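Local coordinates for 5-formyl-3-hydroxy-2-methylpyridine 4-carboxylate 5-dehydrogenase (Mesorhizobium japonicum MAFF 303099, PDB 4OM8), which oxidises the vitamin B6 breakdown product 5-formyl-3-hydroxy-2-methylpyridine-4-carboxylate with NAD(+) and can also reduce it with NADH to 4-pyridoxic acid, at residues Asp102-Ser116 with Ile127-Ser139. Residues are numbered along the deposited sequence; the frame is centred on the assembly and turned at random. Where two conformers were deposited one is given.
Sequences DGLIGQDTIVASDTS and ISYPERMVGMHWS. With NAD (nicotinamide-adenine-dinucleotide), chain C.
With CG wedged between its backbone N and carbonyl carbon (chi1 46°) and the chain bent again at the next bond, Arg132 curls its guanidinium in among the carbonyls of the 106-109 turn, while Asp102, its CG trans to the backbone N (chi1 -158°), swings its carboxylate onto Ser128. Arg132 NH1 donates to Thr109 O at 2.8 Å, in the guanidinium plane, and to Gly106 O at 3.0 Å, 22° out of it. NE and NH2 together grip Ser128 O side-on, and Gln107 O lies over one guanidinium face. Asp102 holds Ser128 twice, OD1 taking the hydroxyl OG at 2.6 Å on its syn lone pair and OD2 the backbone N at 2.9 Å; OD1 also forms a long salt bridge to Arg132 NH2. Were Asp102 an alanine, Ser128 N and OG would probably lose these acceptors and Arg132 NH2 its carboxylate partner. Beyond this polar cluster, strands 110-113 and 133-137 pair in parallel, from Val111 N on Arg132 O to Met136 N on Ser113 O, as neighbours in a beta-alpha-beta unit of the Rossmann domain. Val111 CG2 meets Ile127 CD1 tip to tip, and Ala112 CB meets Met136 CB on the other sheet face. At the C-terminal ends, Asp114 OD1 accepts from Trp138 N at 2.9 Å, and His137 NE2 pairs with Ser116 OG at 2.9 Å beside the nicotinamide. With ND1 hydrogen-bonded to Glu149, both ring nitrogens of His137, a residue thought important for activity, are engaged, and the orientation of the imidazole at the cofactor is probably fixed.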
loop_
_atom_site.group_PDB
_atom_site.type_symbol
_atom_site.label_atom_id
_atom_site.label_comp_id
_atom_site.label_asym_id
_atom_site.label_seq_id
_atom_site.Cartn_x
_atom_site.Cartn_y
_atom_site.Cartn_z
ATOM N N ASP A 102 30.533 -9.466 22.465
ATOM C CA ASP A 102 30.456 -10.902 22.752
ATOM C C ASP A 102 31.004 -11.215 24.144
ATOM O O ASP A 102 30.381 -11.941 24.922
ATOM C CB ASP A 102 31.213 -11.690 21.677
ATOM C CG ASP A 102 30.762 -13.134 21.565
ATOM O OD1 ASP A 102 30.058 -13.636 22.467
ATOM O OD2 ASP A 102 31.152 -13.779 20.570
ATOM N N GLY A 103 32.147 -10.629 24.476
ATOM C CA GLY A 103 32.762 -10.899 25.762
ATOM C C GLY A 103 32.126 -10.165 26.923
ATOM O O GLY A 103 32.491 -10.410 28.075
ATOM N N LEU A 104 31.173 -9.280 26.631
ATOM C CA LEU A 104 30.579 -8.409 27.648
ATOM C C LEU A 104 29.154 -8.787 28.031
ATOM O O LEU A 104 28.559 -8.173 28.924
ATOM C CB LEU A 104 30.580 -6.972 27.155
ATOM C CG LEU A 104 31.935 -6.391 26.789
ATOM C CD1 LEU A 104 31.756 -4.996 26.239
ATOM C CD2 LEU A 104 32.832 -6.387 28.022
ATOM N N ILE A 105 28.599 -9.773 27.335
ATOM C CA ILE A 105 27.231 -10.187 27.586
ATOM C C ILE A 105 27.146 -11.686 27.839
ATOM O O ILE A 105 28.020 -12.462 27.434
ATOM C CB ILE A 105 26.302 -9.816 26.406
ATOM C CG1 ILE A 105 26.718 -10.560 25.138
ATOM C CG2 ILE A 105 26.313 -8.303 26.158
ATOM C CD1 ILE A 105 25.861 -10.200 23.926
ATOM N N GLY A 106 26.066 -12.081 28.497
ATOM C CA GLY A 106 25.812 -13.486 28.769
ATOM C C GLY A 106 25.617 -14.302 27.504
ATOM O O GLY A 106 25.108 -13.797 26.502
ATOM N N GLN A 107 26.007 -15.575 27.549
ATOM C CA GLN A 107 25.847 -16.436 26.385
ATOM C C GLN A 107 24.363 -16.665 26.049
ATOM O O GLN A 107 24.034 -17.104 24.950
ATOM C CB GLN A 107 26.563 -17.766 26.620
ATOM C CG GLN A 107 26.069 -18.497 27.840
ATOM C CD GLN A 107 27.039 -19.571 28.278
ATOM O OE1 GLN A 107 28.056 -19.284 28.917
ATOM N NE2 GLN A 107 26.746 -20.810 27.917
ATOM N N ASP A 108 23.473 -16.365 26.986
ATOM C CA ASP A 108 22.048 -16.495 26.711
ATOM C C ASP A 108 21.381 -15.148 26.417
ATOM O O ASP A 108 20.172 -15.094 26.172
ATOM C CB ASP A 108 21.336 -17.202 27.865
ATOM C CG ASP A 108 21.470 -16.471 29.180
ATOM O OD1 ASP A 108 22.413 -15.666 29.341
ATOM O OD2 ASP A 108 20.626 -16.718 30.069
ATOM N N THR A 109 22.155 -14.065 26.420
ATOM C CA THR A 109 21.632 -12.783 25.954
ATOM C C THR A 109 21.227 -12.902 24.484
ATOM O O THR A 109 21.983 -13.425 23.687
ATOM C CB THR A 109 22.685 -11.678 26.127
ATOM O OG1 THR A 109 22.867 -11.438 27.529
ATOM C CG2 THR A 109 22.255 -10.381 25.467
ATOM N N ILE A 110 20.040 -12.425 24.119
ATOM C CA ILE A 110 19.672 -12.431 22.713
ATOM C C ILE A 110 20.310 -11.222 22.032
ATOM O O ILE A 110 20.323 -10.117 22.576
ATOM C CB ILE A 110 18.142 -12.449 22.528
ATOM C CG1 ILE A 110 17.603 -13.783 23.047
ATOM C CG2 ILE A 110 17.763 -12.255 21.058
ATOM C CD1 ILE A 110 16.109 -13.891 23.078
ATOM N N VAL A 111 20.878 -11.451 20.856
ATOM C CA VAL A 111 21.408 -10.367 20.046
ATOM C C VAL A 111 20.590 -10.272 18.767
ATOM O O VAL A 111 20.578 -11.197 17.962
ATOM C CB VAL A 111 22.887 -10.578 19.714
ATOM C CG1 VAL A 111 23.409 -9.417 18.889
ATOM C CG2 VAL A 111 23.684 -10.690 21.016
ATOM N N ALA A 112 19.878 -9.160 18.602
ATOM C CA ALA A 112 19.036 -8.956 17.435
ATOM C C ALA A 112 19.647 -7.920 16.522
ATOM O O ALA A 112 20.224 -6.952 17.003
ATOM C CB ALA A 112 17.647 -8.509 17.865
ATOM N N SER A 113 19.544 -8.124 15.216
ATOM C CA SER A 113 19.940 -7.097 14.261
ATOM C C SER A 113 18.726 -6.443 13.635
ATOM O O SER A 113 17.771 -7.131 13.268
ATOM C CB SER A 113 20.810 -7.682 13.151
ATOM O OG SER A 113 21.170 -6.662 12.225
ATOM N N ASP A 114 18.803 -5.121 13.466
ATOM C CA ASP A 114 17.790 -4.346 12.749
ATOM C C ASP A 114 18.053 -4.333 11.239
ATOM O O ASP A 114 17.360 -3.623 10.507
ATOM C CB ASP A 114 17.766 -2.910 13.298
ATOM C CG ASP A 114 16.517 -2.123 12.908
ATOM O OD1 ASP A 114 15.454 -2.719 12.678
ATOM O OD2 ASP A 114 16.605 -0.877 12.912
ATOM N N THR A 115 19.020 -5.127 10.768
ATOM C CA THR A 115 19.391 -5.119 9.350
ATOM C C THR A 115 18.187 -5.301 8.423
ATOM O O THR A 115 17.258 -6.052 8.714
ATOM C CB THR A 115 20.428 -6.211 9.023
ATOM O OG1 THR A 115 20.837 -6.076 7.649
ATOM C CG2 THR A 115 19.836 -7.608 9.236
ATOM N N SER A 116 18.219 -4.600 7.295
ATOM C CA SER A 116 17.217 -4.813 6.257
ATOM C C SER A 116 17.662 -5.847 5.219
ATOM O O SER A 116 16.845 -6.614 4.716
ATOM C CB SER A 116 16.895 -3.486 5.566
ATOM O OG SER A 116 16.275 -2.582 6.464
ATOM N N ILE A 127 29.316 -14.253 15.878
ATOM C CA ILE A 127 29.152 -14.169 17.322
ATOM C C ILE A 127 29.085 -15.566 17.939
ATOM O O ILE A 127 28.627 -16.514 17.291
ATOM C CB ILE A 127 27.885 -13.353 17.683
ATOM C CG1 ILE A 127 27.981 -12.830 19.118
ATOM C CG2 ILE A 127 26.620 -14.163 17.405
ATOM C CD1 ILE A 127 26.918 -11.817 19.487
ATOM N N SER A 128 29.558 -15.709 19.175
ATOM C CA SER A 128 29.402 -16.970 19.886
ATOM C C SER A 128 27.927 -17.268 20.090
ATOM O O SER A 128 27.103 -16.345 20.120
ATOM C CB SER A 128 30.123 -16.936 21.240
ATOM O OG SER A 128 29.416 -16.167 22.205
ATOM N N TYR A 129 27.602 -18.551 20.237
ATOM C CA TYR A 129 26.214 -18.988 20.425
ATOM C C TYR A 129 25.278 -18.311 19.417
ATOM O O TYR A 129 24.398 -17.540 19.784
ATOM C CB TYR A 129 25.757 -18.738 21.871
ATOM C CG TYR A 129 26.403 -19.722 22.819
ATOM C CD1 TYR A 129 25.858 -20.989 23.002
ATOM C CD2 TYR A 129 27.576 -19.407 23.484
ATOM C CE1 TYR A 129 26.461 -21.921 23.840
ATOM C CE2 TYR A 129 28.189 -20.335 24.339
ATOM C CZ TYR A 129 27.616 -21.581 24.503
ATOM O OH TYR A 129 28.208 -22.503 25.330
ATOM N N PRO A 130 25.460 -18.625 18.131
ATOM C CA PRO A 130 24.677 -17.980 17.072
ATOM C C PRO A 130 23.194 -18.282 17.202
ATOM O O PRO A 130 22.376 -17.608 16.562
ATOM C CB PRO A 130 25.250 -18.585 15.783
ATOM C CG PRO A 130 25.879 -19.892 16.228
ATOM C CD PRO A 130 26.392 -19.635 17.603
ATOM N N GLU A 131 22.843 -19.271 18.024
ATOM C CA GLU A 131 21.448 -19.637 18.197
ATOM C C GLU A 131 20.635 -18.549 18.886
ATOM O O GLU A 131 19.405 -18.539 18.758
ATOM C CB GLU A 131 21.312 -20.944 18.982
ATOM C CG GLU A 131 22.157 -22.077 18.446
ATOM C CD GLU A 131 23.568 -22.053 19.006
ATOM O OE1 GLU A 131 23.873 -21.177 19.842
ATOM O OE2 GLU A 131 24.353 -22.932 18.636
ATOM N N ARG A 132 21.295 -17.638 19.608
ATOM C CA ARG A 132 20.591 -16.537 20.267
ATOM C C ARG A 132 20.686 -15.239 19.456
ATOM O O ARG A 132 20.372 -14.150 19.970
ATOM C CB ARG A 132 21.108 -16.309 21.705
ATOM C CG ARG A 132 22.633 -16.280 21.917
ATOM C CD ARG A 132 23.340 -15.058 21.285
ATOM N NE ARG A 132 24.787 -15.171 21.497
ATOM C CZ ARG A 132 25.419 -14.701 22.571
ATOM N NH1 ARG A 132 24.745 -14.053 23.516
ATOM N NH2 ARG A 132 26.734 -14.879 22.699
ATOM N N MET A 133 21.118 -15.345 18.203
ATOM C CA MET A 133 21.093 -14.187 17.308
ATOM C C MET A 133 19.960 -14.326 16.305
ATOM O O MET A 133 19.711 -15.401 15.773
ATOM C CB MET A 133 22.412 -13.993 16.568
ATOM C CG MET A 133 22.296 -12.924 15.479
ATOM S SD MET A 133 23.853 -12.366 14.799
ATOM C CE MET A 133 24.459 -11.339 16.127
ATOM N N VAL A 134 19.270 -13.216 16.063
ATOM C CA VAL A 134 18.033 -13.213 15.297
ATOM C C VAL A 134 17.855 -11.863 14.630
ATOM O O VAL A 134 18.437 -10.864 15.074
ATOM C CB VAL A 134 16.833 -13.517 16.243
ATOM C CG1 VAL A 134 16.661 -12.407 17.285
ATOM C CG2 VAL A 134 15.537 -13.753 15.482
ATOM N N GLY A 135 17.063 -11.820 13.566
ATOM C CA GLY A 135 16.665 -10.545 13.004
ATOM C C GLY A 135 15.450 -9.989 13.717
ATOM O O GLY A 135 14.494 -10.714 13.984
ATOM N N MET A 136 15.511 -8.706 14.070
ATOM C CA MET A 136 14.371 -7.983 14.619
ATOM C C MET A 136 14.283 -6.701 13.808
ATOM O O MET A 136 14.950 -5.709 14.111
ATOM C CB MET A 136 14.554 -7.695 16.111
ATOM C CG MET A 136 13.363 -7.052 16.787
ATOM S SD MET A 136 13.851 -6.470 18.425
ATOM C CE MET A 136 12.239 -6.163 19.162
ATOM N N HIS A 137 13.477 -6.742 12.750
ATOM C CA HIS A 137 13.526 -5.710 11.734
ATOM C C HIS A 137 12.365 -4.737 11.899
ATOM O O HIS A 137 11.221 -5.061 11.599
ATOM C CB HIS A 137 13.512 -6.347 10.347
ATOM C CG HIS A 137 13.527 -5.356 9.233
ATOM N ND1 HIS A 137 12.475 -5.224 8.355
ATOM C CD2 HIS A 137 14.456 -4.445 8.858
ATOM C CE1 HIS A 137 12.757 -4.277 7.478
ATOM N NE2 HIS A 137 13.956 -3.791 7.755
ATOM N N TRP A 138 12.688 -3.559 12.417
ATOM C CA TRP A 138 11.727 -2.492 12.623
ATOM C C TRP A 138 11.517 -1.716 11.336
ATOM O O TRP A 138 12.232 -1.920 10.353
ATOM C CB TRP A 138 12.218 -1.548 13.714
ATOM C CG TRP A 138 12.395 -2.164 15.077
ATOM C CD1 TRP A 138 13.265 -3.165 15.439
ATOM C CD2 TRP A 138 11.710 -1.777 16.268
ATOM N NE1 TRP A 138 13.147 -3.431 16.789
ATOM C CE2 TRP A 138 12.195 -2.594 17.318
ATOM C CE3 TRP A 138 10.724 -0.822 16.551
ATOM C CZ2 TRP A 138 11.730 -2.475 18.626
ATOM C CZ3 TRP A 138 10.254 -0.713 17.852
ATOM C CH2 TRP A 138 10.762 -1.533 18.875
ATOM N N SER A 139 10.532 -0.824 11.343
ATOM C CA SER A 139 10.280 0.048 10.196
ATOM C C SER A 139 10.318 1.517 10.606
ATOM O O SER A 139 10.053 1.851 11.757
ATOM C CB SER A 139 8.928 -0.285 9.551
ATOM O OG SER A 139 8.942 -1.569 8.932
HETATM P PA NAD C . 21.917 5.482 10.370
HETATM O O1A NAD C . 23.066 5.610 9.384
HETATM O O2A NAD C . 20.865 6.575 10.471
HETATM O O5B NAD C . 22.555 5.271 11.833
HETATM C C5B NAD C . 23.655 4.391 12.064
HETATM C C4B NAD C . 24.281 4.776 13.396
HETATM O O4B NAD C . 25.235 3.784 13.778
HETATM C C3B NAD C . 25.020 6.110 13.295
HETATM O O3B NAD C . 24.529 7.026 14.283
HETATM C C2B NAD C . 26.478 5.735 13.534
HETATM O O2B NAD C . 27.251 6.742 14.204
HETATM C C1B NAD C . 26.335 4.485 14.379
HETATM N N9A NAD C . 27.504 3.589 14.413
HETATM C C8A NAD C . 28.377 3.325 13.427
HETATM N N7A NAD C . 29.303 2.423 13.838
HETATM C C5A NAD C . 29.019 2.096 15.109
HETATM C C6A NAD C . 29.588 1.210 16.139
HETATM N N6A NAD C . 30.686 0.455 15.891
HETATM N N1A NAD C . 28.976 1.175 17.343
HETATM C C2A NAD C . 27.889 1.917 17.613
HETATM N N3A NAD C . 27.319 2.746 16.723
HETATM C C4A NAD C . 27.836 2.874 15.482
HETATM O O3 NAD C . 21.266 4.029 10.122
HETATM P PN NAD C . 19.724 3.616 10.330
HETATM O O1N NAD C . 18.902 4.130 9.163
HETATM O O2N NAD C . 19.249 3.911 11.735
HETATM O O5D NAD C . 19.811 2.023 10.170
HETATM C C5D NAD C . 20.526 1.208 11.107
HETATM C C4D NAD C . 20.264 -0.249 10.744
HETATM O O4D NAD C . 18.853 -0.439 10.716
HETATM C C3D NAD C . 20.763 -0.606 9.353
HETATM O O3D NAD C . 21.104 -1.995 9.372
HETATM C C2D NAD C . 19.546 -0.426 8.466
HETATM O O2D NAD C . 19.575 -1.289 7.325
HETATM C C1D NAD C . 18.424 -0.833 9.406
HETATM N N1N NAD C . 17.115 -0.228 9.111
HETATM C C2N NAD C . 16.987 1.007 8.584
HETATM C C3N NAD C . 15.715 1.536 8.347
HETATM C C7N NAD C . 15.500 2.891 7.726
HETATM O O7N NAD C . 16.319 3.791 7.840
HETATM N N7N NAD C . 14.381 3.060 7.024
HETATM C C4N NAD C . 14.588 0.787 8.665
HETATM C C5N NAD C . 14.754 -0.475 9.220
HETATM C C6N NAD C . 16.037 -0.953 9.441
HETATM O O HOH W 1 28.272 -13.874 24.922
#